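Local atomic coordinates of cytolethal distending toxin subunit A (Haemophilus ducreyi, PDB entry 1SR4), a protein that forms, together with CdtC, what is probably the heterodimeric lectin-like subunit needed to deliver the genotoxin CdtB to host cells. Residues G68-T72 / W83-N87; M64-G68 / T164-V168. All blocks are in the same frame, centred on the assembly; numbering follows the deposited sequence.

Interaction 1 (G68-T72 / W83-N87); sequences GALLT and WAYPN
T72 and W83 close a reciprocal pair of backbone hydrogen bonds. T72 N gives its hydrogen to W83 O at 2.7 Å, and W83 N gives its own to T72 O at 3.0 Å. L70 and Y85 form a second hydrogen-bonded pair. L70 N reaches Y85 O at 2.8 Å from above the carbonyl plane, 66° out of it. Y85 N returns a more bent bond to L70 O. That oxygen also takes a CA-H...O contact from A84 CA at 3.1 Å. The four bonds make an antiparallel beta hairpin of strands 69-73 and 82-86, within the beta-trefoil domain of this ricin-B-like subunit. Its second strand includes part of the region inferred to mediate binding to target cells. Between these pairs, L71 and A84 form a non-hydrogen-bonded pair. Their backbones bond outward instead, L71 to L63 and A84 to S174; L71 O also accepts from W99 NE1, and P86 O from S90 OG. T72 OG1 is anti to the backbone N (chi1 -178°), which leaves CG2 between N and the carbonyl carbon, 3.9 Å from Y85 CD2. The Y85 ring also meets W74, F93 and Y173. A69 CB packs against A84 CB at 3.7 Å. At the open end a water donates to G68 O and accepts from N87 N, 2.8 Å from each. The N87 side chain turns to R97 through OD1 and to L26 of the CdtC chain through ND2.

Interaction 2 (M64-G68 / T164-V168); sequences MGQNG and TYNPV
Y165 OH is gripped by two groups. It accepts the backbone N-H of Q66 at 2.8 Å in a nearly straight bond (172° at the hydrogen), and it is also hydrogen-bonded to the carbonyl oxygen of T192. The N-H belongs to a type I beta turn, G65 to G68, closed by G68 N to G65 O. This turn leads from strand 62-65 to strand 69-73 in the beta-trefoil. Y165 lies on segment 164-168, far along the chain. With CG between the backbone N and the carbonyl carbon (chi1 63°) and CB pointing at the turn, the ring puts its hydroxyl against Q66 N. G65 CA comes within 3.5 Å of Y165 OH; with no side chain at G65, the tyrosine can lie close to the turn. Q66 CG lies 3.4 Å from Y165 OH, and the amide of Q66 stands 85° from the ring plane. The Q66 amide has other partners: OE1 bonds to the hydroxyl of Y194, and NE2 bonds to D190 and to the carbonyl of G151 in the CdtC chain. The turn thus also faces the neighbouring subunit, where R23 of CdtC bonds to Q66 O.

Within 164-168, N166 ND2 reaches V168 O at 2.9 Å, bridging the residues that flank P167. N67 makes the second polar link between the segments. Its amide is shared: OD1 takes the N-H of A69, while ND2 bonds to S174 OG. N67 CB packs 4.3 Å from P167 CB. N67 ND2 meets P167 O at 2.8 Å, in the carbonyl plane and on a lone pair.

Overall arrangement
Of the strands involved, 62-65 is the first along the chain. It runs into the turn at 65-68, then into strand 69-73. G68 belongs to both interactions. Interaction 1 closes the short loop between 72 and 83 as the chain folds back in a hairpin. Interaction 2 starts from the same turn but closes a much longer loop, from 68 to 164, which encloses both strands of the hairpin. The hairpin thus nests inside the longer closure. Side chains also touch between them, with L70 CD2 3.8 Å from M64 CB. Interaction 1 pairs strands 69-73 and 82-86; interaction 2 ties the turn before that hairpin to the segment at 164-168, nearer the C terminus.

Interaction 1 (G68-T72 / W83-N87)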
loop_
_atom_site.group_PDB
_atom_site.type_symbol
_atom_site.label_atom_id
_atom_site.label_comp_id
_atom_site.label_asym_id
_atom_site.label_seq_id
_atom_site.Cartn_x
_atom_site.Cartn_y
_atom_site.Cartn_z
ATOM N N GLY A 68 -3.421 11.347 17.053
ATOM C CA GLY A 68 -4.421 10.284 17.051
ATOM C C GLY A 68 -5.844 10.736 16.753
ATOM O O GLY A 68 -6.755 9.901 16.637
ATOM N N ALA A 69 -6.046 12.047 16.630
ATOM C CA ALA A 69 -7.373 12.587 16.371
ATOM C C ALA A 69 -7.775 12.260 14.941
ATOM O O ALA A 69 -6.966 12.377 14.018
ATOM C CB ALA A 69 -7.387 14.108 16.617
ATOM N N LEU A 70 -9.033 11.866 14.767
ATOM C CA LEU A 70 -9.563 11.460 13.462
ATOM C C LEU A 70 -10.476 12.540 12.849
ATOM O O LEU A 70 -11.345 13.078 13.536
ATOM C CB LEU A 70 -10.358 10.160 13.645
ATOM C CG LEU A 70 -9.698 9.077 14.513
ATOM C CD1 LEU A 70 -10.744 8.003 14.903
ATOM C CD2 LEU A 70 -8.536 8.468 13.763
ATOM N N LEU A 71 -10.263 12.875 11.574
ATOM C CA LEU A 71 -11.113 13.864 10.922
ATOM C C LEU A 71 -12.538 13.307 10.993
ATOM O O LEU A 71 -12.792 12.178 10.569
ATOM C CB LEU A 71 -10.728 14.043 9.460
ATOM C CG LEU A 71 -11.584 15.133 8.784
ATOM C CD1 LEU A 71 -11.230 16.540 9.363
ATOM C CD2 LEU A 71 -11.346 15.106 7.278
ATOM N N THR A 72 -13.471 14.099 11.505
ATOM C CA THR A 72 -14.830 13.599 11.638
ATOM C C THR A 72 -15.933 14.652 11.576
ATOM O O THR A 72 -15.716 15.842 11.833
ATOM C CB THR A 72 -14.976 12.869 12.987
ATOM O OG1 THR A 72 -16.288 12.335 13.117
ATOM C CG2 THR A 72 -14.715 13.834 14.138
ATOM N N TRP A 83 -14.254 18.372 12.446
ATOM C CA TRP A 83 -13.297 18.521 13.531
ATOM C C TRP A 83 -12.461 17.241 13.550
ATOM O O TRP A 83 -12.617 16.387 12.684
ATOM C CB TRP A 83 -14.048 18.632 14.869
ATOM C CG TRP A 83 -14.922 19.847 14.940
ATOM C CD1 TRP A 83 -16.184 19.990 14.443
ATOM C CD2 TRP A 83 -14.545 21.128 15.459
ATOM N NE1 TRP A 83 -16.616 21.292 14.617
ATOM C CE2 TRP A 83 -15.627 22.006 15.236
ATOM C CE3 TRP A 83 -13.390 21.616 16.091
ATOM C CZ2 TRP A 83 -15.589 23.361 15.621
ATOM C CZ3 TRP A 83 -13.352 22.962 16.474
ATOM C CH2 TRP A 83 -14.444 23.815 16.234
ATOM N N ALA A 84 -11.573 17.114 14.525
ATOM C CA ALA A 84 -10.788 15.897 14.660
ATOM C C ALA A 84 -10.791 15.469 16.136
ATOM O O ALA A 84 -10.300 16.194 17.012
ATOM C CB ALA A 84 -9.383 16.112 14.174
ATOM N N TYR A 85 -11.375 14.297 16.388
ATOM C CA TYR A 85 -11.469 13.708 17.723
ATOM C C TYR A 85 -10.830 12.335 17.703
ATOM O O TYR A 85 -10.994 11.590 16.735
ATOM C CB TYR A 85 -12.932 13.448 18.125
ATOM C CG TYR A 85 -13.765 14.622 18.575
ATOM C CD1 TYR A 85 -14.149 14.750 19.916
ATOM C CD2 TYR A 85 -14.258 15.549 17.653
ATOM C CE1 TYR A 85 -15.015 15.767 20.322
ATOM C CE2 TYR A 85 -15.113 16.563 18.047
ATOM C CZ TYR A 85 -15.491 16.664 19.379
ATOM O OH TYR A 85 -16.363 17.652 19.746
ATOM N N PRO A 86 -10.071 11.988 18.748
ATOM C CA PRO A 86 -9.487 10.649 18.735
ATOM C C PRO A 86 -10.631 9.675 19.065
ATOM O O PRO A 86 -11.652 10.056 19.656
ATOM C CB PRO A 86 -8.448 10.708 19.856
ATOM C CG PRO A 86 -9.038 11.706 20.820
ATOM C CD PRO A 86 -9.557 12.785 19.883
ATOM N N ASN A 87 -10.469 8.418 18.681
ATOM C CA ASN A 87 -11.485 7.416 18.975
ATOM C C ASN A 87 -11.843 7.394 20.476
ATOM O O ASN A 87 -13.018 7.306 20.860
ATOM C CB ASN A 87 -10.982 6.017 18.605
ATOM C CG ASN A 87 -11.880 4.920 19.181
ATOM O OD1 ASN A 87 -13.017 4.761 18.739
ATOM N ND2 ASN A 87 -11.386 4.180 20.188
HETATM O O HOH W 1 -8.024 7.624 17.524
#

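Interaction 2 (M64-G68 / T164-V168)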
loop_
_atom_site.group_PDB
_atom_site.type_symbol
_atom_site.label_atom_id
_atom_site.label_comp_id
_atom_site.label_asym_id
_atom_site.label_seq_id
_atom_site.Cartn_x
_atom_site.Cartn_y
_atom_site.Cartn_z
ATOM N N MET A 64 -6.039 10.205 10.245
ATOM C CA MET A 64 -5.593 10.380 11.624
ATOM C C MET A 64 -4.456 11.377 11.763
ATOM O O MET A 64 -3.457 11.281 11.053
ATOM C CB MET A 64 -5.138 9.014 12.182
ATOM C CG MET A 64 -4.614 9.075 13.626
ATOM S SD MET A 64 -3.785 7.547 14.202
ATOM C CE MET A 64 -5.116 6.335 14.255
ATOM N N GLY A 65 -4.601 12.330 12.680
ATOM C CA GLY A 65 -3.544 13.300 12.896
ATOM C C GLY A 65 -2.465 12.670 13.756
ATOM O O GLY A 65 -2.637 11.561 14.282
ATOM N N GLN A 66 -1.352 13.374 13.927
ATOM C CA GLN A 66 -0.234 12.826 14.689
ATOM C C GLN A 66 -0.540 12.629 16.169
ATOM O O GLN A 66 0.199 11.933 16.884
ATOM C CB GLN A 66 0.984 13.721 14.516
ATOM C CG GLN A 66 1.453 13.786 13.070
ATOM C CD GLN A 66 2.948 13.794 12.992
ATOM O OE1 GLN A 66 3.581 12.739 12.999
ATOM N NE2 GLN A 66 3.533 14.987 12.945
ATOM N N ASN A 67 -1.645 13.225 16.608
ATOM C CA ASN A 67 -2.084 13.147 17.997
ATOM C C ASN A 67 -3.188 12.090 18.138
ATOM O O ASN A 67 -3.795 11.947 19.206
ATOM C CB ASN A 67 -2.599 14.522 18.453
ATOM C CG ASN A 67 -3.814 14.978 17.663
ATOM O OD1 ASN A 67 -4.189 14.359 16.659
ATOM N ND2 ASN A 67 -4.425 16.081 18.099
ATOM N N GLY A 68 -3.421 11.347 17.053
ATOM C CA GLY A 68 -4.421 10.284 17.051
ATOM C C GLY A 68 -5.844 10.736 16.753
ATOM O O GLY A 68 -6.755 9.901 16.637
ATOM N N THR A 164 -4.907 21.801 8.212
ATOM C CA THR A 164 -4.069 22.056 9.381
ATOM C C THR A 164 -4.817 21.807 10.685
ATOM O O THR A 164 -6.030 22.008 10.756
ATOM C CB THR A 164 -3.626 23.543 9.336
ATOM O OG1 THR A 164 -3.094 23.824 8.037
ATOM C CG2 THR A 164 -2.591 23.863 10.415
ATOM N N TYR A 165 -4.096 21.392 11.728
ATOM C CA TYR A 165 -4.733 21.146 13.019
ATOM C C TYR A 165 -3.723 21.326 14.143
ATOM O O TYR A 165 -2.520 21.330 13.902
ATOM C CB TYR A 165 -5.300 19.719 13.079
ATOM C CG TYR A 165 -4.232 18.654 12.974
ATOM C CD1 TYR A 165 -3.682 18.066 14.123
ATOM C CD2 TYR A 165 -3.751 18.261 11.727
ATOM C CE1 TYR A 165 -2.670 17.104 14.023
ATOM C CE2 TYR A 165 -2.745 17.307 11.608
ATOM C CZ TYR A 165 -2.204 16.732 12.751
ATOM O OH TYR A 165 -1.179 15.818 12.609
ATOM N N ASN A 166 -4.222 21.471 15.367
ATOM C CA ASN A 166 -3.348 21.613 16.520
ATOM C C ASN A 166 -3.242 20.268 17.234
ATOM O O ASN A 166 -4.216 19.787 17.789
ATOM C CB ASN A 166 -3.917 22.651 17.495
ATOM C CG ASN A 166 -5.376 22.376 17.863
ATOM O OD1 ASN A 166 -6.244 22.232 16.985
ATOM N ND2 ASN A 166 -5.656 22.312 19.164
ATOM N N PRO A 167 -2.061 19.643 17.206
ATOM C CA PRO A 167 -1.847 18.355 17.868
ATOM C C PRO A 167 -2.197 18.494 19.356
ATOM O O PRO A 167 -2.935 17.677 19.908
ATOM C CB PRO A 167 -0.354 18.111 17.666
ATOM C CG PRO A 167 -0.102 18.699 16.317
ATOM C CD PRO A 167 -0.900 20.010 16.370
ATOM N N VAL A 168 -1.664 19.539 19.996
ATOM C CA VAL A 168 -1.926 19.774 21.414
ATOM C C VAL A 168 -3.249 20.507 21.614
ATOM O O VAL A 168 -3.537 21.507 20.945
ATOM C CB VAL A 168 -0.773 20.589 22.073
ATOM C CG1 VAL A 168 -1.141 20.977 23.491
ATOM C CG2 VAL A 168 0.503 19.757 22.090
#